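Local coordinates for putative ABC transporter amino acid-binding protein (Sinorhizobium meliloti, PDB 2Q88), which binds the compatible solute ectoine in the cleft between its two lobes and probably delivers it to an ABC transporter for uptake in osmoprotection, at residues P66-A78 / V200-E212. Sequence-based numbering, arbitrary orientation.
Sequences PGLQAGRHDAITA and VYCDGAAFRKGDE. With CD (cadmium ion), chain E; CD (cadmium ion), chain D.
Gly204 and Ala205 lie against Ile76, with Ala205 CA 3.4 Å from Ile76 O. A water accepts from Ala78 N (2.9 Å) and lies 3.0 Å from Gly204 O, bridging the two; Ala78 itself touches the bound ectoine. Ala205 CB sits beside Thr77 CG2. Ala206 and Ile76 then form a single antiparallel hydrogen-bonded bridge: Ile76 N gives to Ala206 O at 2.9 Å, and Ala206 N returns to a lone pair of Ile76 O at 3.1 Å, both donors lying in the carbonyl plane. In this periplasmic-binding-protein fold the bridge joins the edge strand 75-76 of a parallel sheet to strand 206-207 of the returning chain. Leu68, with CG anti to its own N (chi1 -177°), sends CD2 from the helix against Ala206 CB (4.1 Å) and the Phe207 carbonyl carbon; an alanine here would probably leave a gap between helix 64-69 and strand 206-207. The Phe207 ring brings CE2 to 3.8 Å from Ala75 CB, while Phe218 meets it edge-to-face. Arg208 N reaches Asp74 O through a second water, which also donates to Asp211 OD2. Beyond it the Arg208 side chain runs past the helix end, CG lying 3.3 Å from Leu68 O.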
ATOM      1  N   PRO A  66      -4.975   0.270 -13.578  1.00 25.15           N
ATOM      2  CA  PRO A  66      -5.942   0.220 -14.674  1.00 25.34           C
ATOM      3  C   PRO A  66      -7.098   1.225 -14.559  1.00 25.53           C
ATOM      4  O   PRO A  66      -7.410   1.901 -15.536  1.00 25.39           O
ATOM      5  CB  PRO A  66      -6.455  -1.224 -14.616  1.00 25.57           C
ATOM      6  CG  PRO A  66      -5.271  -2.005 -14.120  1.00 25.09           C
ATOM      7  CD  PRO A  66      -4.641  -1.091 -13.095  1.00 24.93           C
ATOM      8  N   GLY A  67      -7.731   1.312 -13.388  1.00 25.44           N
ATOM      9  CA  GLY A  67      -8.848   2.239 -13.172  1.00 25.32           C
ATOM     10  C   GLY A  67      -8.411   3.697 -13.210  1.00 25.65           C
ATOM     11  O   GLY A  67      -9.143   4.567 -13.689  1.00 25.50           O
ATOM     12  N   LEU A  68      -7.212   3.959 -12.704  1.00 25.47           N
ATOM     13  CA  LEU A  68      -6.625   5.294 -12.750  1.00 25.98           C
ATOM     14  C   LEU A  68      -6.382   5.711 -14.208  1.00 26.43           C
ATOM     15  O   LEU A  68      -6.817   6.780 -14.640  1.00 26.04           O
ATOM     16  CB  LEU A  68      -5.321   5.329 -11.935  1.00 25.80           C
ATOM     17  CG  LEU A  68      -4.612   6.679 -11.817  1.00 25.60           C
ATOM     18  CD1 LEU A  68      -5.418   7.658 -10.991  1.00 26.11           C
ATOM     19  CD2 LEU A  68      -3.201   6.512 -11.260  1.00 26.03           C
ATOM     20  N   GLN A  69      -5.725   4.841 -14.964  1.00 27.37           N
ATOM     21  CA  GLN A  69      -5.479   5.085 -16.389  1.00 28.60           C
ATOM     22  C   GLN A  69      -6.773   5.237 -17.187  1.00 29.26           C
ATOM     23  O   GLN A  69      -6.829   6.024 -18.138  1.00 29.97           O
ATOM     24  CB  GLN A  69      -4.595   3.980 -16.973  1.00 28.53           C
ATOM     25  CG  GLN A  69      -3.187   3.953 -16.360  1.00 28.75           C
ATOM     26  CD  GLN A  69      -2.271   2.888 -16.962  1.00 29.64           C
ATOM     27  OE1 GLN A  69      -1.076   3.131 -17.151  1.00 32.68           O
ATOM     28  NE2 GLN A  69      -2.817   1.719 -17.246  1.00 29.03           N
ATOM     29  N   ALA A  70      -7.812   4.506 -16.787  1.00 29.61           N
ATOM     30  CA  ALA A  70      -9.119   4.575 -17.437  1.00 30.36           C
ATOM     31  C   ALA A  70      -9.906   5.822 -17.036  1.00 30.79           C
ATOM     32  O   ALA A  70     -10.976   6.091 -17.583  1.00 31.26           O
ATOM     33  CB  ALA A  70      -9.929   3.309 -17.146  1.00 30.04           C
ATOM     34  N   GLY A  71      -9.372   6.579 -16.084  1.00 31.25           N
ATOM     35  CA  GLY A  71      -9.997   7.814 -15.628  1.00 31.38           C
ATOM     36  C   GLY A  71     -11.121   7.611 -14.629  1.00 31.47           C
ATOM     37  O   GLY A  71     -11.927   8.515 -14.412  1.00 32.02           O
ATOM     38  N   ARG A  72     -11.180   6.440 -14.005  1.00 31.17           N
ATOM     39  CA  ARG A  72     -12.254   6.156 -13.054  1.00 31.07           C
ATOM     40  C   ARG A  72     -12.027   6.821 -11.703  1.00 30.59           C
ATOM     41  O   ARG A  72     -12.985   7.223 -11.039  1.00 30.45           O
ATOM     42  CB  ARG A  72     -12.479   4.653 -12.886  1.00 31.20           C
ATOM     43  CG  ARG A  72     -13.151   4.013 -14.093  1.00 31.64           C
ATOM     44  CD  ARG A  72     -13.573   2.576 -13.877  1.00 32.80           C
ATOM     45  NE  ARG A  72     -12.453   1.639 -13.942  1.00 35.57           N
ATOM     46  CZ  ARG A  72     -12.029   1.047 -15.058  1.00 36.66           C
ATOM     47  NH1 ARG A  72     -12.621   1.306 -16.217  1.00 37.72           N
ATOM     48  NH2 ARG A  72     -11.008   0.195 -15.018  1.00 36.06           N
ATOM     49  N   HIS A  73     -10.765   6.934 -11.301  1.00 29.60           N
ATOM     50  CA  HIS A  73     -10.427   7.645 -10.067  1.00 29.15           C
ATOM     51  C   HIS A  73      -9.386   8.723 -10.332  1.00 28.58           C
ATOM     52  O   HIS A  73      -8.731   8.731 -11.388  1.00 28.00           O
ATOM     53  CB  HIS A  73      -9.989   6.660  -8.989  1.00 29.45           C
ATOM     54  CG  HIS A  73     -10.908   5.483  -8.869  1.00 30.51           C
ATOM     55  ND1 HIS A  73     -10.569   4.225  -9.316  1.00 31.41           N
ATOM     56  CD2 HIS A  73     -12.184   5.393  -8.420  1.00 32.02           C
ATOM     57  CE1 HIS A  73     -11.581   3.399  -9.113  1.00 32.18           C
ATOM     58  NE2 HIS A  73     -12.576   4.083  -8.573  1.00 32.52           N
ATOM     59  N   ASP A  74      -9.248   9.632  -9.376  1.00 27.80           N
ATOM     60  CA  ASP A  74      -8.382  10.803  -9.534  1.00 27.69           C
ATOM     61  C   ASP A  74      -6.983  10.557  -8.982  1.00 26.76           C
ATOM     62  O   ASP A  74      -6.008  11.112  -9.481  1.00 26.75           O
ATOM     63  CB  ASP A  74      -9.032  12.007  -8.860  1.00 27.99           C
ATOM     64  CG  ASP A  74     -10.410  12.312  -9.435  1.00 29.90           C
ATOM     65  OD1 ASP A  74     -10.516  12.367 -10.678  1.00 31.60           O
ATOM     66  OD2 ASP A  74     -11.443  12.482  -8.739  1.00 29.21           O
ATOM     67  N   ALA A  75      -6.900   9.732  -7.945  1.00 25.67           N
ATOM     68  CA  ALA A  75      -5.625   9.383  -7.325  1.00 24.71           C
ATOM     69  C   ALA A  75      -5.716   7.995  -6.724  1.00 24.46           C
ATOM     70  O   ALA A  75      -6.797   7.561  -6.353  1.00 24.27           O
ATOM     71  CB  ALA A  75      -5.273  10.404  -6.237  1.00 24.25           C
ATOM     72  N   ILE A  76      -4.586   7.297  -6.634  1.00 23.55           N
ATOM     73  CA  ILE A  76      -4.514   6.066  -5.836  1.00 23.70           C
ATOM     74  C   ILE A  76      -3.856   6.445  -4.523  1.00 24.03           C
ATOM     75  O   ILE A  76      -2.732   6.914  -4.525  1.00 24.68           O
ATOM     76  CB  ILE A  76      -3.674   4.979  -6.566  1.00 23.95           C
ATOM     77  CG1 ILE A  76      -4.336   4.568  -7.881  1.00 22.96           C
ATOM     78  CG2 ILE A  76      -3.495   3.760  -5.684  1.00 22.66           C
ATOM     79  CD1 ILE A  76      -3.366   3.837  -8.837  1.00 22.93           C
ATOM     80  N   THR A  77      -4.547   6.272  -3.402  1.00 24.49           N
ATOM     81  CA  THR A  77      -3.972   6.641  -2.114  1.00 25.48           C
ATOM     82  C   THR A  77      -4.148   5.452  -1.188  1.00 25.57           C
ATOM     83  O   THR A  77      -5.037   5.432  -0.340  1.00 25.55           O
ATOM     84  CB  THR A  77      -4.677   7.882  -1.542  1.00 25.54           C
ATOM     85  OG1 THR A  77      -6.067   7.603  -1.427  1.00 27.15           O
ATOM     86  CG2 THR A  77      -4.631   9.049  -2.529  1.00 26.28           C
ATOM     87  N   ALA A  78      -3.282   4.458  -1.355  1.00 25.53           N
ATOM     88  CA  ALA A  78      -3.560   3.127  -0.840  1.00 25.35           C
ATOM     89  C   ALA A  78      -2.338   2.398  -0.294  1.00 25.49           C
ATOM     90  O   ALA A  78      -2.437   1.231   0.079  1.00 25.59           O
ATOM     91  CB  ALA A  78      -4.230   2.287  -1.935  1.00 25.50           C
ATOM     92  N   VAL A 200      12.686  -2.829   1.203  1.00 28.46           N
ATOM     93  CA  VAL A 200      11.799  -1.917   1.910  1.00 27.90           C
ATOM     94  C   VAL A 200      11.242  -1.022   0.817  1.00 27.70           C
ATOM     95  O   VAL A 200      11.964  -0.655  -0.122  1.00 27.84           O
ATOM     96  CB  VAL A 200      12.531  -1.124   3.002  1.00 28.17           C
ATOM     97  CG1 VAL A 200      11.587  -0.128   3.695  1.00 28.42           C
ATOM     98  CG2 VAL A 200      13.116  -2.082   4.034  1.00 28.61           C
ATOM     99  N   TYR A 201       9.951  -0.720   0.913  1.00 26.57           N
ATOM    100  CA  TYR A 201       9.242   0.051  -0.091  1.00 25.95           C
ATOM    101  C   TYR A 201       8.714   1.332   0.541  1.00 25.70           C
ATOM    102  O   TYR A 201       8.538   1.391   1.758  1.00 24.31           O
ATOM    103  CB  TYR A 201       8.035  -0.738  -0.604  1.00 26.28           C
ATOM    104  CG  TYR A 201       8.337  -1.915  -1.496  1.00 25.83           C
ATOM    105  CD1 TYR A 201       8.792  -1.727  -2.803  1.00 26.81           C
ATOM    106  CD2 TYR A 201       8.144  -3.217  -1.047  1.00 26.77           C
ATOM    107  CE1 TYR A 201       9.066  -2.806  -3.628  1.00 26.02           C
ATOM    108  CE2 TYR A 201       8.414  -4.312  -1.871  1.00 26.31           C
ATOM    109  CZ  TYR A 201       8.873  -4.091  -3.159  1.00 26.61           C
ATOM    110  OH  TYR A 201       9.155  -5.155  -3.980  1.00 26.86           O
ATOM    111  N   CYS A 202       8.474   2.340  -0.296  1.00 26.57           N
ATOM    112  CA  CYS A 202       7.669   3.508   0.071  1.00 27.13           C
ATOM    113  C   CYS A 202       6.615   3.762  -0.988  1.00 26.43           C
ATOM    114  O   CYS A 202       6.846   3.535  -2.175  1.00 26.23           O
ATOM    115  CB  CYS A 202       8.519   4.777   0.193  1.00 28.41           C
ATOM    116  SG  CYS A 202       9.814   4.767   1.441  1.00 33.20           S
ATOM    117  N   ASP A 203       5.461   4.259  -0.565  1.00 25.81           N
ATOM    118  CA  ASP A 203       4.430   4.650  -1.505  1.00 26.52           C
ATOM    119  C   ASP A 203       4.444   6.163  -1.802  1.00 26.12           C
ATOM    120  O   ASP A 203       5.305   6.903  -1.330  1.00 26.73           O
ATOM    121  CB  ASP A 203       3.047   4.200  -0.998  1.00 26.48           C
ATOM    122  CG  ASP A 203       2.353   5.242  -0.132  1.00 29.02           C
ATOM    123  OD1 ASP A 203       3.040   6.081   0.492  1.00 30.13           O
ATOM    124  OD2 ASP A 203       1.107   5.310  -0.030  1.00 29.43           O
ATOM    125  N   GLY A 204       3.506   6.590  -2.629  1.00 25.57           N
ATOM    126  CA  GLY A 204       3.143   7.993  -2.754  1.00 24.03           C
ATOM    127  C   GLY A 204       1.744   7.945  -3.322  1.00 24.08           C
ATOM    128  O   GLY A 204       1.271   6.865  -3.686  1.00 24.19           O
ATOM    129  N   ALA A 205       1.076   9.089  -3.415  1.00 22.47           N
ATOM    130  CA  ALA A 205      -0.170   9.140  -4.161  1.00 22.78           C
ATOM    131  C   ALA A 205       0.155   9.009  -5.658  1.00 22.85           C
ATOM    132  O   ALA A 205       1.127   9.591  -6.124  1.00 22.78           O
ATOM    133  CB  ALA A 205      -0.912  10.439  -3.877  1.00 22.44           C
ATOM    134  N   ALA A 206      -0.637   8.233  -6.396  1.00 22.78           N
ATOM    135  CA  ALA A 206      -0.421   8.089  -7.840  1.00 22.61           C
ATOM    136  C   ALA A 206      -1.516   8.799  -8.629  1.00 23.37           C
ATOM    137  O   ALA A 206      -2.699   8.623  -8.338  1.00 22.43           O
ATOM    138  CB  ALA A 206      -0.376   6.637  -8.230  1.00 22.79           C
ATOM    139  N   PHE A 207      -1.106   9.564  -9.640  1.00 23.02           N
ATOM    140  CA  PHE A 207      -2.030  10.294 -10.500  1.00 24.05           C
ATOM    141  C   PHE A 207      -1.862   9.836 -11.933  1.00 24.60           C
ATOM    142  O   PHE A 207      -0.832   9.275 -12.289  1.00 24.31           O
ATOM    143  CB  PHE A 207      -1.766  11.799 -10.402  1.00 23.96           C
ATOM    144  CG  PHE A 207      -1.832  12.328  -9.001  1.00 23.58           C
ATOM    145  CD1 PHE A 207      -0.696  12.327  -8.188  1.00 23.56           C
ATOM    146  CD2 PHE A 207      -3.024  12.821  -8.488  1.00 23.13           C
ATOM    147  CE1 PHE A 207      -0.756  12.809  -6.876  1.00 24.16           C
ATOM    148  CE2 PHE A 207      -3.087  13.304  -7.183  1.00 24.64           C
ATOM    149  CZ  PHE A 207      -1.949  13.292  -6.378  1.00 23.75           C
ATOM    150  N   ARG A 208      -2.890  10.065 -12.740  1.00 26.31           N
ATOM    151  CA  ARG A 208      -2.831   9.790 -14.168  1.00 28.45           C
ATOM    152  C   ARG A 208      -1.682  10.612 -14.766  1.00 28.82           C
ATOM    153  O   ARG A 208      -1.499  11.779 -14.402  1.00 29.15           O
ATOM    154  CB  ARG A 208      -4.164  10.186 -14.803  1.00 28.26           C
ATOM    155  CG  ARG A 208      -4.794   9.150 -15.704  1.00 29.57           C
ATOM    156  CD  ARG A 208      -6.005   9.679 -16.496  1.00 30.93           C
ATOM    157  NE  ARG A 208      -5.619  10.760 -17.404  1.00 36.86           N
ATOM    158  CZ  ARG A 208      -6.058  12.018 -17.346  1.00 37.91           C
ATOM    159  NH1 ARG A 208      -6.945  12.396 -16.427  1.00 40.84           N
ATOM    160  NH2 ARG A 208      -5.618  12.904 -18.227  1.00 37.79           N
ATOM    161  N   LYS A 209      -0.902  10.005 -15.662  1.00 29.57           N
ATOM    162  CA  LYS A 209       0.250  10.677 -16.300  1.00 30.05           C
ATOM    163  C   LYS A 209      -0.063  12.069 -16.859  1.00 29.88           C
ATOM    164  O   LYS A 209       0.754  13.001 -16.749  1.00 30.40           O
ATOM    165  CB  LYS A 209       0.831   9.796 -17.413  1.00 30.31           C
ATOM    166  CG  LYS A 209       1.733   8.675 -16.923  1.00 31.25           C
ATOM    167  CD  LYS A 209       3.072   9.209 -16.447  1.00 33.22           C
ATOM    168  CE  LYS A 209       4.085   8.086 -16.314  1.00 33.58           C
ATOM    169  NZ  LYS A 209       5.227   8.500 -15.448  1.00 35.19           N
ATOM    170  N   GLY A 210      -1.246  12.206 -17.451  1.00 29.43           N
ATOM    171  CA  GLY A 210      -1.703  13.488 -17.979  1.00 28.36           C
ATOM    172  C   GLY A 210      -2.176  14.485 -16.938  1.00 27.83           C
ATOM    173  O   GLY A 210      -2.422  15.652 -17.259  1.00 27.41           O
ATOM    174  N   ASP A 211      -2.297  14.037 -15.690  1.00 27.66           N
ATOM    175  CA  ASP A 211      -2.679  14.910 -14.571  1.00 27.57           C
ATOM    176  C   ASP A 211      -1.465  15.416 -13.773  1.00 27.36           C
ATOM    177  O   ASP A 211      -1.566  15.638 -12.567  1.00 27.22           O
ATOM    178  CB  ASP A 211      -3.635  14.179 -13.614  1.00 27.40           C
ATOM    179  CG  ASP A 211      -5.070  14.140 -14.119  1.00 29.15           C
ATOM    180  OD1 ASP A 211      -5.448  14.961 -14.982  1.00 30.59           O
ATOM    181  OD2 ASP A 211      -5.903  13.314 -13.692  1.00 29.71           O
ATOM    182  N   GLU A 212      -0.334  15.599 -14.449  1.00 27.36           N
ATOM    183  CA  GLU A 212       0.922  16.023 -13.804  1.00 27.80           C
ATOM    184  C   GLU A 212       0.826  17.362 -13.067  1.00 26.71           C
ATOM    185  O   GLU A 212       1.498  17.552 -12.059  1.00 26.96           O
ATOM    186  CB  GLU A 212       2.092  16.029 -14.805  1.00 28.53           C
ATOM    187  CG  GLU A 212       1.978  17.001 -15.981  1.00 32.93           C
ATOM    188  CD  GLU A 212       2.685  18.345 -15.763  1.00 38.84           C
ATOM    189  OE1 GLU A 212       3.644  18.426 -14.954  1.00 41.21           O
ATOM    190  OE2 GLU A 212       2.300  19.335 -16.429  1.00 40.80           O
TER
HETATM  191 CD    CD E 604     -15.094   4.015  -8.377  0.70 27.40          CD
HETATM  192 CD    CD D 603       4.501  20.428 -14.166  0.60 33.46          CD
HETATM  193  O   HOH W   1      -5.146  11.437 -11.783  1.00 26.40           O
HETATM  194  O   HOH W   2      -0.792   4.876  -2.795  1.00 20.08           O
HETATM  195  O   HOH W   3       2.645  21.615 -15.100  1.00 40.80           O
HETATM  196  O   HOH W   4       5.887  19.728 -13.688  1.00 15.93           O
HETATM  197  O   HOH W   5       5.913  20.061 -16.198  1.00 35.89           O
HETATM  198  O   HOH W   6     -16.061   6.141  -8.088  1.00 22.37           O